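Local structure of pyruvate kinase (Toxoplasma gondii, 3GG8) at residues Cys222-Gln231 with Ile250-Gly261; Val309-Ile320 with Gly340-Glu349. The protein catalyses the last step of glycolysis, in which the phosphoryl group of phosphoenolpyruvate passes to ADP to give pyruvate and ATP. One frame throughout, in Å; residues are numbered along the deposited sequence.

Contact 1 (Cys222-Gln231 with Ile250-Gly261); sequences CNFIAASFVQ and IRIIPKIENVEG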
loop_
_atom_site.group_PDB
_atom_site.type_symbol
_atom_site.label_atom_id
_atom_site.label_comp_id
_atom_site.label_asym_id
_atom_site.label_seq_id
_atom_site.Cartn_x
_atom_site.Cartn_y
_atom_site.Cartn_z
ATOM N N CYS C 222 -30.027 19.092 30.632
ATOM C CA CYS C 222 -29.868 18.077 29.587
ATOM C C CYS C 222 -28.693 18.493 28.691
ATOM O O CYS C 222 -28.521 19.681 28.404
ATOM C CB CYS C 222 -31.146 17.924 28.778
ATOM S SG CYS C 222 -32.529 17.334 29.760
ATOM N N ASN C 223 -27.868 17.522 28.305
ATOM C CA ASN C 223 -26.682 17.807 27.499
ATOM C C ASN C 223 -26.925 17.564 26.019
ATOM O O ASN C 223 -26.234 18.129 25.175
ATOM C CB ASN C 223 -25.467 16.995 27.976
ATOM C CG ASN C 223 -25.333 16.990 29.484
ATOM O OD1 ASN C 223 -25.656 15.995 30.141
ATOM N ND2 ASN C 223 -24.881 18.112 30.045
ATOM N N PHE C 224 -27.900 16.711 25.716
ATOM C CA PHE C 224 -28.263 16.407 24.350
ATOM C C PHE C 224 -29.769 16.483 24.164
ATOM O O PHE C 224 -30.535 16.174 25.083
ATOM C CB PHE C 224 -27.837 14.979 23.969
ATOM C CG PHE C 224 -26.352 14.737 23.960
ATOM C CD1 PHE C 224 -25.607 14.909 22.780
ATOM C CD2 PHE C 224 -25.701 14.261 25.102
ATOM C CE1 PHE C 224 -24.227 14.651 22.742
ATOM C CE2 PHE C 224 -24.317 14.005 25.081
ATOM C CZ PHE C 224 -23.583 14.196 23.891
ATOM N N ILE C 225 -30.185 16.867 22.957
ATOM C CA ILE C 225 -31.540 16.620 22.483
ATOM C C ILE C 225 -31.467 15.564 21.373
ATOM O O ILE C 225 -30.731 15.717 20.400
ATOM C CB ILE C 225 -32.232 17.894 21.929
ATOM C CG1 ILE C 225 -32.124 19.096 22.893
ATOM C CG2 ILE C 225 -33.685 17.609 21.533
ATOM C CD1 ILE C 225 -32.905 19.005 24.211
ATOM N N ALA C 226 -32.204 14.478 21.541
ATOM C CA ALA C 226 -32.411 13.533 20.458
ATOM C C ALA C 226 -33.782 13.862 19.896
ATOM O O ALA C 226 -34.761 13.844 20.627
ATOM C CB ALA C 226 -32.355 12.090 20.957
ATOM N N ALA C 227 -33.844 14.214 18.613
ATOM C CA ALA C 227 -35.080 14.712 18.025
ATOM C C ALA C 227 -35.682 13.599 17.171
ATOM O O ALA C 227 -35.101 13.189 16.176
ATOM C CB ALA C 227 -34.802 15.943 17.191
ATOM N N SER C 228 -36.850 13.110 17.563
ATOM C CA SER C 228 -37.461 12.008 16.828
ATOM C C SER C 228 -37.860 12.413 15.413
ATOM O O SER C 228 -38.208 13.573 15.168
ATOM C CB SER C 228 -38.652 11.449 17.611
ATOM O OG SER C 228 -38.176 10.852 18.799
ATOM N N PHE C 229 -37.759 11.459 14.480
ATOM C CA PHE C 229 -38.316 11.606 13.131
ATOM C C PHE C 229 -37.806 12.830 12.357
ATOM O O PHE C 229 -38.602 13.595 11.796
ATOM C CB PHE C 229 -39.859 11.638 13.211
ATOM C CG PHE C 229 -40.546 11.003 12.031
ATOM C CD1 PHE C 229 -40.662 9.622 11.935
ATOM C CD2 PHE C 229 -41.099 11.785 11.028
ATOM C CE1 PHE C 229 -41.312 9.029 10.844
ATOM C CE2 PHE C 229 -41.745 11.192 9.937
ATOM C CZ PHE C 229 -41.848 9.821 9.851
ATOM N N VAL C 230 -36.490 13.033 12.306
ATOM C CA VAL C 230 -35.965 14.177 11.559
ATOM C C VAL C 230 -36.010 13.885 10.060
ATOM O O VAL C 230 -35.502 12.854 9.601
ATOM C CB VAL C 230 -34.546 14.589 12.005
ATOM C CG1 VAL C 230 -33.922 15.544 10.992
ATOM C CG2 VAL C 230 -34.592 15.234 13.387
ATOM N N GLN C 231 -36.634 14.790 9.308
ATOM C CA GLN C 231 -36.873 14.565 7.891
ATOM C C GLN C 231 -36.012 15.426 6.964
ATOM O O GLN C 231 -35.882 15.110 5.775
ATOM C CB GLN C 231 -38.355 14.740 7.568
ATOM C CG GLN C 231 -39.224 13.636 8.118
ATOM C CD GLN C 231 -40.628 13.675 7.553
ATOM O OE1 GLN C 231 -41.064 12.729 6.885
ATOM N NE2 GLN C 231 -41.350 14.767 7.817
ATOM N N ILE C 250 -25.778 22.602 24.476
ATOM C CA ILE C 250 -26.575 21.417 24.176
ATOM C C ILE C 250 -26.321 20.948 22.745
ATOM O O ILE C 250 -26.268 21.752 21.802
ATOM C CB ILE C 250 -28.088 21.639 24.469
ATOM C CG1 ILE C 250 -28.295 21.985 25.946
ATOM C CG2 ILE C 250 -28.917 20.406 24.112
ATOM C CD1 ILE C 250 -29.701 22.373 26.271
ATOM N N ARG C 251 -26.119 19.644 22.607
ATOM C CA ARG C 251 -25.805 19.042 21.325
ATOM C C ARG C 251 -27.041 18.336 20.737
ATOM O O ARG C 251 -27.849 17.771 21.475
ATOM C CB ARG C 251 -24.622 18.079 21.486
ATOM C CG ARG C 251 -23.293 18.773 21.881
ATOM C CD ARG C 251 -22.882 19.880 20.902
ATOM N NE ARG C 251 -21.804 20.739 21.416
ATOM C CZ ARG C 251 -22.004 21.923 21.996
ATOM N NH1 ARG C 251 -23.238 22.390 22.123
ATOM N NH2 ARG C 251 -20.980 22.643 22.446
ATOM N N ILE C 252 -27.184 18.411 19.412
ATOM C CA ILE C 252 -28.363 17.921 18.698
ATOM C C ILE C 252 -28.097 16.578 18.026
ATOM O O ILE C 252 -27.145 16.447 17.254
ATOM C CB ILE C 252 -28.858 18.969 17.654
ATOM C CG1 ILE C 252 -29.113 20.316 18.338
ATOM C CG2 ILE C 252 -30.164 18.510 16.955
ATOM C CD1 ILE C 252 -29.394 21.440 17.368
ATOM N N ILE C 253 -28.944 15.590 18.325
ATOM C CA ILE C 253 -28.784 14.221 17.803
ATOM C C ILE C 253 -30.045 13.794 17.042
ATOM O O ILE C 253 -30.942 13.189 17.625
ATOM C CB ILE C 253 -28.498 13.183 18.932
ATOM C CG1 ILE C 253 -27.293 13.584 19.798
ATOM C CG2 ILE C 253 -28.359 11.758 18.346
ATOM C CD1 ILE C 253 -25.924 13.571 19.062
ATOM N N PRO C 254 -30.132 14.126 15.745
ATOM C CA PRO C 254 -31.305 13.743 14.967
ATOM C C PRO C 254 -31.493 12.225 14.917
ATOM O O PRO C 254 -30.510 11.477 14.811
ATOM C CB PRO C 254 -30.986 14.277 13.563
ATOM C CG PRO C 254 -29.994 15.338 13.776
ATOM C CD PRO C 254 -29.169 14.888 14.932
ATOM N N LYS C 255 -32.749 11.797 15.017
ATOM C CA LYS C 255 -33.118 10.398 14.882
ATOM C C LYS C 255 -33.580 10.142 13.438
ATOM O O LYS C 255 -34.470 10.833 12.918
ATOM C CB LYS C 255 -34.217 10.032 15.895
ATOM C CG LYS C 255 -33.727 9.966 17.347
ATOM C CD LYS C 255 -34.862 9.907 18.377
ATOM C CE LYS C 255 -35.657 8.639 18.278
ATOM N NZ LYS C 255 -36.656 8.631 19.393
ATOM N N ILE C 256 -32.941 9.175 12.786
ATOM C CA ILE C 256 -33.264 8.866 11.399
ATOM C C ILE C 256 -34.213 7.693 11.464
ATOM O O ILE C 256 -33.829 6.618 11.944
ATOM C CB ILE C 256 -32.014 8.527 10.531
ATOM C CG1 ILE C 256 -30.930 9.618 10.636
ATOM C CG2 ILE C 256 -32.407 8.243 9.040
ATOM C CD1 ILE C 256 -31.323 11.036 10.155
ATOM N N GLU C 257 -35.448 7.924 11.003
ATOM C CA GLU C 257 -36.556 6.976 11.155
ATOM C C GLU C 257 -37.357 6.688 9.882
ATOM O O GLU C 257 -38.153 5.742 9.869
ATOM C CB GLU C 257 -37.535 7.445 12.228
ATOM C CG GLU C 257 -36.902 8.019 13.490
ATOM C CD GLU C 257 -37.869 8.075 14.640
ATOM O OE1 GLU C 257 -37.845 9.049 15.402
ATOM O OE2 GLU C 257 -38.661 7.133 14.792
ATOM N N ASN C 258 -37.183 7.490 8.828
ATOM C CA ASN C 258 -37.859 7.201 7.556
ATOM C C ASN C 258 -37.001 7.511 6.317
ATOM O O ASN C 258 -35.797 7.789 6.432
ATOM C CB ASN C 258 -39.273 7.837 7.497
ATOM C CG ASN C 258 -39.257 9.354 7.314
ATOM O OD1 ASN C 258 -38.251 10.024 7.566
ATOM N ND2 ASN C 258 -40.396 9.903 6.875
ATOM N N VAL C 259 -37.626 7.416 5.141
ATOM C CA VAL C 259 -36.976 7.673 3.858
ATOM C C VAL C 259 -36.464 9.121 3.704
ATOM O O VAL C 259 -35.382 9.324 3.159
ATOM C CB VAL C 259 -37.885 7.220 2.662
ATOM C CG1 VAL C 259 -37.355 7.719 1.291
ATOM C CG2 VAL C 259 -38.021 5.698 2.660
ATOM N N GLU C 260 -37.228 10.112 4.177
ATOM C CA GLU C 260 -36.801 11.519 4.101
ATOM C C GLU C 260 -35.510 11.760 4.870
ATOM O O GLU C 260 -34.636 12.500 4.403
ATOM C CB GLU C 260 -37.871 12.484 4.625
ATOM C CG GLU C 260 -39.077 12.659 3.732
ATOM C CD GLU C 260 -38.737 13.185 2.341
ATOM O OE1 GLU C 260 -38.137 14.283 2.220
ATOM O OE2 GLU C 260 -39.090 12.490 1.369
ATOM N N GLY C 261 -35.420 11.157 6.054
ATOM C CA GLY C 261 -34.213 11.201 6.873
ATOM C C GLY C 261 -33.051 10.595 6.115
ATOM O O GLY C 261 -31.994 11.202 6.017
HETATM O O HOH W 1 -36.531 10.158 9.696
#

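Contact 2 (Val309-Ile320 with Gly340-Glu349); sequences VITATQMLESMI and GTDCVMLSGE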
loop_
_atom_site.group_PDB
_atom_site.type_symbol
_atom_site.label_atom_id
_atom_site.label_comp_id
_atom_site.label_asym_id
_atom_site.label_seq_id
_atom_site.Cartn_x
_atom_site.Cartn_y
_atom_site.Cartn_z
ATOM N N VAL C 309 -22.259 8.286 16.701
ATOM C CA VAL C 309 -23.467 7.625 16.196
ATOM C C VAL C 309 -24.004 6.675 17.274
ATOM O O VAL C 309 -23.225 5.933 17.899
ATOM C CB VAL C 309 -23.229 6.908 14.806
ATOM C CG1 VAL C 309 -22.172 5.827 14.887
ATOM C CG2 VAL C 309 -24.549 6.367 14.192
ATOM N N ILE C 310 -25.311 6.744 17.526
ATOM C CA ILE C 310 -25.992 5.801 18.431
ATOM C C ILE C 310 -26.860 4.799 17.648
ATOM O O ILE C 310 -27.650 5.181 16.806
ATOM C CB ILE C 310 -26.885 6.530 19.463
ATOM C CG1 ILE C 310 -26.127 7.709 20.102
ATOM C CG2 ILE C 310 -27.466 5.552 20.521
ATOM C CD1 ILE C 310 -27.056 8.673 20.813
ATOM N N THR C 311 -26.684 3.521 17.947
ATOM C CA THR C 311 -27.513 2.457 17.410
ATOM C C THR C 311 -28.621 2.101 18.420
ATOM O O THR C 311 -28.350 1.665 19.549
ATOM C CB THR C 311 -26.641 1.226 17.052
ATOM O OG1 THR C 311 -25.601 1.648 16.160
ATOM C CG2 THR C 311 -27.462 0.143 16.376
ATOM N N ALA C 312 -29.864 2.285 17.988
ATOM C CA ALA C 312 -31.001 2.219 18.880
ATOM C C ALA C 312 -32.077 1.259 18.372
ATOM O O ALA C 312 -32.143 0.952 17.174
ATOM C CB ALA C 312 -31.579 3.624 19.097
ATOM N N THR C 313 -32.901 0.793 19.316
ATOM C CA THR C 313 -34.092 -0.025 19.087
ATOM C C THR C 313 -33.741 -1.444 18.706
ATOM O O THR C 313 -32.692 -1.709 18.106
ATOM C CB THR C 313 -35.083 0.552 18.037
ATOM O OG1 THR C 313 -34.644 0.200 16.725
ATOM C CG2 THR C 313 -35.225 2.066 18.154
ATOM N N GLN C 314 -34.638 -2.351 19.077
ATOM C CA GLN C 314 -34.503 -3.756 18.788
ATOM C C GLN C 314 -33.087 -4.279 19.050
ATOM O O GLN C 314 -32.509 -4.961 18.196
ATOM C CB GLN C 314 -34.926 -4.026 17.347
ATOM C CG GLN C 314 -36.251 -3.386 16.975
ATOM C CD GLN C 314 -36.707 -3.823 15.611
ATOM O OE1 GLN C 314 -35.903 -3.971 14.684
ATOM N NE2 GLN C 314 -37.999 -4.046 15.479
ATOM N N MET C 315 -32.556 -3.953 20.228
ATOM C CA MET C 315 -31.201 -4.332 20.626
ATOM C C MET C 315 -31.159 -5.629 21.431
ATOM O O MET C 315 -30.744 -6.675 20.924
ATOM C CB MET C 315 -30.527 -3.181 21.387
ATOM C CG MET C 315 -30.296 -1.943 20.502
ATOM S SD MET C 315 -28.995 -2.197 19.255
ATOM C CE MET C 315 -27.588 -1.724 20.242
ATOM N N LEU C 316 -31.623 -5.557 22.673
ATOM C CA LEU C 316 -31.679 -6.705 23.571
ATOM C C LEU C 316 -33.102 -6.885 24.115
ATOM O O LEU C 316 -33.301 -7.028 25.323
ATOM C CB LEU C 316 -30.703 -6.480 24.730
ATOM C CG LEU C 316 -29.276 -7.036 24.774
ATOM C CD1 LEU C 316 -28.640 -7.213 23.435
ATOM C CD2 LEU C 316 -28.402 -6.188 25.683
ATOM N N GLU C 317 -34.086 -6.911 23.224
ATOM C CA GLU C 317 -35.472 -6.738 23.643
ATOM C C GLU C 317 -36.061 -7.881 24.461
ATOM O O GLU C 317 -36.929 -7.644 25.312
ATOM C CB GLU C 317 -36.366 -6.280 22.480
ATOM C CG GLU C 317 -35.876 -4.919 21.946
ATOM C CD GLU C 317 -36.976 -3.925 21.557
ATOM O OE1 GLU C 317 -38.049 -4.379 21.097
ATOM O OE2 GLU C 317 -36.742 -2.681 21.685
ATOM N N SER C 318 -35.543 -9.094 24.268
ATOM C CA SER C 318 -36.015 -10.257 25.018
ATOM C C SER C 318 -35.647 -10.179 26.501
ATOM O O SER C 318 -36.230 -10.877 27.328
ATOM C CB SER C 318 -35.456 -11.547 24.419
ATOM O OG SER C 318 -34.099 -11.738 24.789
ATOM N N MET C 319 -34.671 -9.336 26.826
ATOM C CA MET C 319 -34.219 -9.172 28.214
ATOM C C MET C 319 -35.149 -8.311 29.080
ATOM O O MET C 319 -34.944 -8.179 30.292
ATOM C CB MET C 319 -32.782 -8.638 28.257
ATOM C CG MET C 319 -31.749 -9.627 27.733
ATOM S SD MET C 319 -30.080 -9.045 28.082
ATOM C CE MET C 319 -29.869 -9.568 29.783
ATOM N N ILE C 320 -36.153 -7.705 28.451
ATOM C CA ILE C 320 -37.250 -7.101 29.186
ATOM C C ILE C 320 -37.861 -8.146 30.132
ATOM O O ILE C 320 -38.327 -7.807 31.219
ATOM C CB ILE C 320 -38.326 -6.517 28.234
ATOM C CG1 ILE C 320 -37.797 -5.248 27.577
ATOM C CG2 ILE C 320 -39.631 -6.224 29.005
ATOM C CD1 ILE C 320 -38.545 -4.826 26.342
ATOM N N GLY C 340 -18.999 0.091 13.574
ATOM C CA GLY C 340 -18.243 1.256 14.027
ATOM C C GLY C 340 -18.990 2.192 14.955
ATOM O O GLY C 340 -18.606 3.346 15.110
ATOM N N THR C 341 -20.039 1.701 15.599
ATOM C CA THR C 341 -20.913 2.566 16.395
ATOM C C THR C 341 -20.215 3.147 17.630
ATOM O O THR C 341 -19.400 2.473 18.252
ATOM C CB THR C 341 -22.237 1.838 16.812
ATOM O OG1 THR C 341 -23.219 2.815 17.195
ATOM C CG2 THR C 341 -21.991 0.862 17.969
ATOM N N ASP C 342 -20.547 4.392 17.971
ATOM C CA ASP C 342 -20.002 5.026 19.157
ATOM C C ASP C 342 -20.746 4.558 20.375
ATOM O O ASP C 342 -20.120 4.278 21.408
ATOM C CB ASP C 342 -20.069 6.555 19.060
ATOM C CG ASP C 342 -19.035 7.120 18.098
ATOM O OD1 ASP C 342 -17.878 7.346 18.521
ATOM O OD2 ASP C 342 -19.375 7.323 16.911
ATOM N N CYS C 343 -22.084 4.494 20.249
ATOM C CA CYS C 343 -22.995 4.090 21.321
ATOM C C CYS C 343 -23.952 2.980 20.910
ATOM O O CYS C 343 -24.355 2.861 19.747
ATOM C CB CYS C 343 -23.839 5.267 21.816
ATOM S SG CYS C 343 -22.923 6.750 22.295
ATOM N N VAL C 344 -24.305 2.167 21.899
ATOM C CA VAL C 344 -25.398 1.210 21.798
ATOM C C VAL C 344 -26.446 1.613 22.845
ATOM O O VAL C 344 -26.098 2.077 23.936
ATOM C CB VAL C 344 -24.899 -0.247 21.977
ATOM C CG1 VAL C 344 -24.209 -0.735 20.704
ATOM C CG2 VAL C 344 -23.950 -0.356 23.181
ATOM N N MET C 345 -27.726 1.478 22.503
ATOM C CA MET C 345 -28.779 2.017 23.349
ATOM C C MET C 345 -29.778 0.969 23.791
ATOM O O MET C 345 -30.213 0.133 22.983
ATOM C CB MET C 345 -29.511 3.158 22.649
ATOM C CG MET C 345 -30.522 3.868 23.532
ATOM S SD MET C 345 -31.312 5.191 22.620
ATOM C CE MET C 345 -32.886 4.469 22.214
ATOM N N LEU C 346 -30.095 1.020 25.088
ATOM C CA LEU C 346 -31.150 0.227 25.692
ATOM C C LEU C 346 -32.398 1.084 25.858
ATOM O O LEU C 346 -32.336 2.266 26.283
ATOM C CB LEU C 346 -30.696 -0.374 27.032
ATOM C CG LEU C 346 -29.522 -1.379 26.916
ATOM C CD1 LEU C 346 -28.897 -1.728 28.281
ATOM C CD2 LEU C 346 -29.893 -2.659 26.135
ATOM N N SER C 347 -33.534 0.499 25.487
ATOM C CA SER C 347 -34.801 1.219 25.571
ATOM C C SER C 347 -35.666 0.631 26.668
ATOM O O SER C 347 -35.437 0.930 27.843
ATOM C CB SER C 347 -35.506 1.258 24.210
ATOM O OG SER C 347 -34.749 2.056 23.312
ATOM N N GLY C 348 -36.648 -0.190 26.295
ATOM C CA GLY C 348 -37.537 -0.840 27.258
ATOM C C GLY C 348 -36.810 -1.776 28.219
ATOM O O GLY C 348 -37.272 -1.996 29.361
ATOM N N GLU C 349 -35.676 -2.327 27.771
ATOM C CA GLU C 349 -34.906 -3.267 28.597
ATOM C C GLU C 349 -34.552 -2.678 29.960
ATOM O O GLU C 349 -34.509 -3.410 30.945
ATOM C CB GLU C 349 -33.622 -3.737 27.886
ATOM C CG GLU C 349 -33.830 -4.354 26.497
ATOM C CD GLU C 349 -33.610 -3.349 25.350
ATOM O OE1 GLU C 349 -33.081 -3.747 24.282
ATOM O OE2 GLU C 349 -33.968 -2.163 25.509
HETATM O O HOH W 2 -32.869 0.306 22.080
HETATM O O HOH W 3 -33.865 -2.080 22.436
HETATM O O HOH W 4 -34.575 -5.919 31.598
#

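Contact 1 (Cys222-Gln231 with Ile250-Gly261)
In the eight-stranded parallel barrel of pyruvate kinase, strands 224-227 and 251-256 are the fourth and fifth staves, joined by a right-handed beta-alpha-beta crossover through helix 233-243. Their backbones alternate as donor and acceptor: Arg-251 N bonds Asn-223 O, Ile-225 N bonds Arg-251 O, and Ile-253 N reaches Ile-225 O at 2.7 Å. Inside the barrel, the Phe-224 ring leans obliquely on Ile-253, with CD1 3.7 Å from CG1, while Arg-251 meets that ring chiefly through CB and turns NH1 back to Arg-248 O. Ala-227 and Pro-254 face the crossover helix instead, and Val-230 CG2 covers Pro-254 CB. Toward the carboxy ends of the strands the contact becomes polar. The chain of Lys-255, kinked by its third torsion (chi3 66°), runs past Ser-228, so that NZ donates to OG at 2.8 Å; NZ also forms a salt bridge with Asp-101 of the preceding stave. Glu-257 OE1 takes the N-H of Phe-229 at 2.6 Å from above its carboxylate plane. A water joins the two segments, donating to Val-230 O and Asn-258 OD1 and accepting from Glu-257 N. Asn-258, the N-cap of the next helix, crosses the Phe-229 ring at about a right angle, with OD1 over one face near the rim, and its ND2 sends an N-H, nearly in its own amide plane, to Gln-231 OE1 at 2.9 Å.

Contact 2 (Val309-Ile320 with Gly340-Glu349)
Strands 309-312 and 343-346 run parallel, their short axes 4.6 Å apart at the closest and splayed by 34°, with Ile-310 paired to Cys-343 and Thr-311 to Val-344. At the start of the pair, Asp-342 OD2 accepts from Val-309 N on its anti side at 3.0 Å, though well out of the carboxylate plane. Next comes a relay of hydroxyls: Thr-311 OG1 donates to Thr-341 OG1 at 2.8 Å, which in turn donates to Cys-343 O; that carbonyl also takes the nearly straight N-H of Thr-311, from the opposite face of its plane. Ile-310 rests CG1 on Cys-343 CB and CG2 on Met-345 CB, and the Met-345 chain, extended as far as SD with CG opposite its backbone N (chi1 -174°) and bent at the last torsion, brings CE tightly to Ala-312 CB at 3.5 Å. Met-315 doubles back to set its own CE against Val-344 CB. Past the strands, the two oxygens of the Glu-349 carboxylate divide the work: OE1 accepts from Leu-316 N at 2.8 Å and from a water, while OE2 accepts from Ser-347 N at 2.7 Å, which fixes the rotation of the group. Helix 327-339 completes the unit, a beta-alpha-beta crossover joining the seventh and eighth staves of a TIM barrel.

Overall arrangement
Contacts 1 and 2 illustrate how a single repeated plan is adapted around one barrel. Each pairs consecutive staves across a beta-alpha-beta crossover, and both are largely buried, with no fully exposed residue taking part. Their centres lie about 16 Å apart, and they meet in the barrel interior, where Ile-253 packs on Ile-310; strand 275-278, the sixth stave, lies between them. The chemistry differs at the two ends: contact 2 has its hydroxyl relay where the strands begin, contact 1 its lysine-serine pair where they end, at the mouth where enzymes of this fold carry their active sites, and in both a glutamate accepts a loop N-H. The second subunit only packs on Val-259 in contact 1, but in contact 2 its Arg-327 hydrogen-bonds Gln-314.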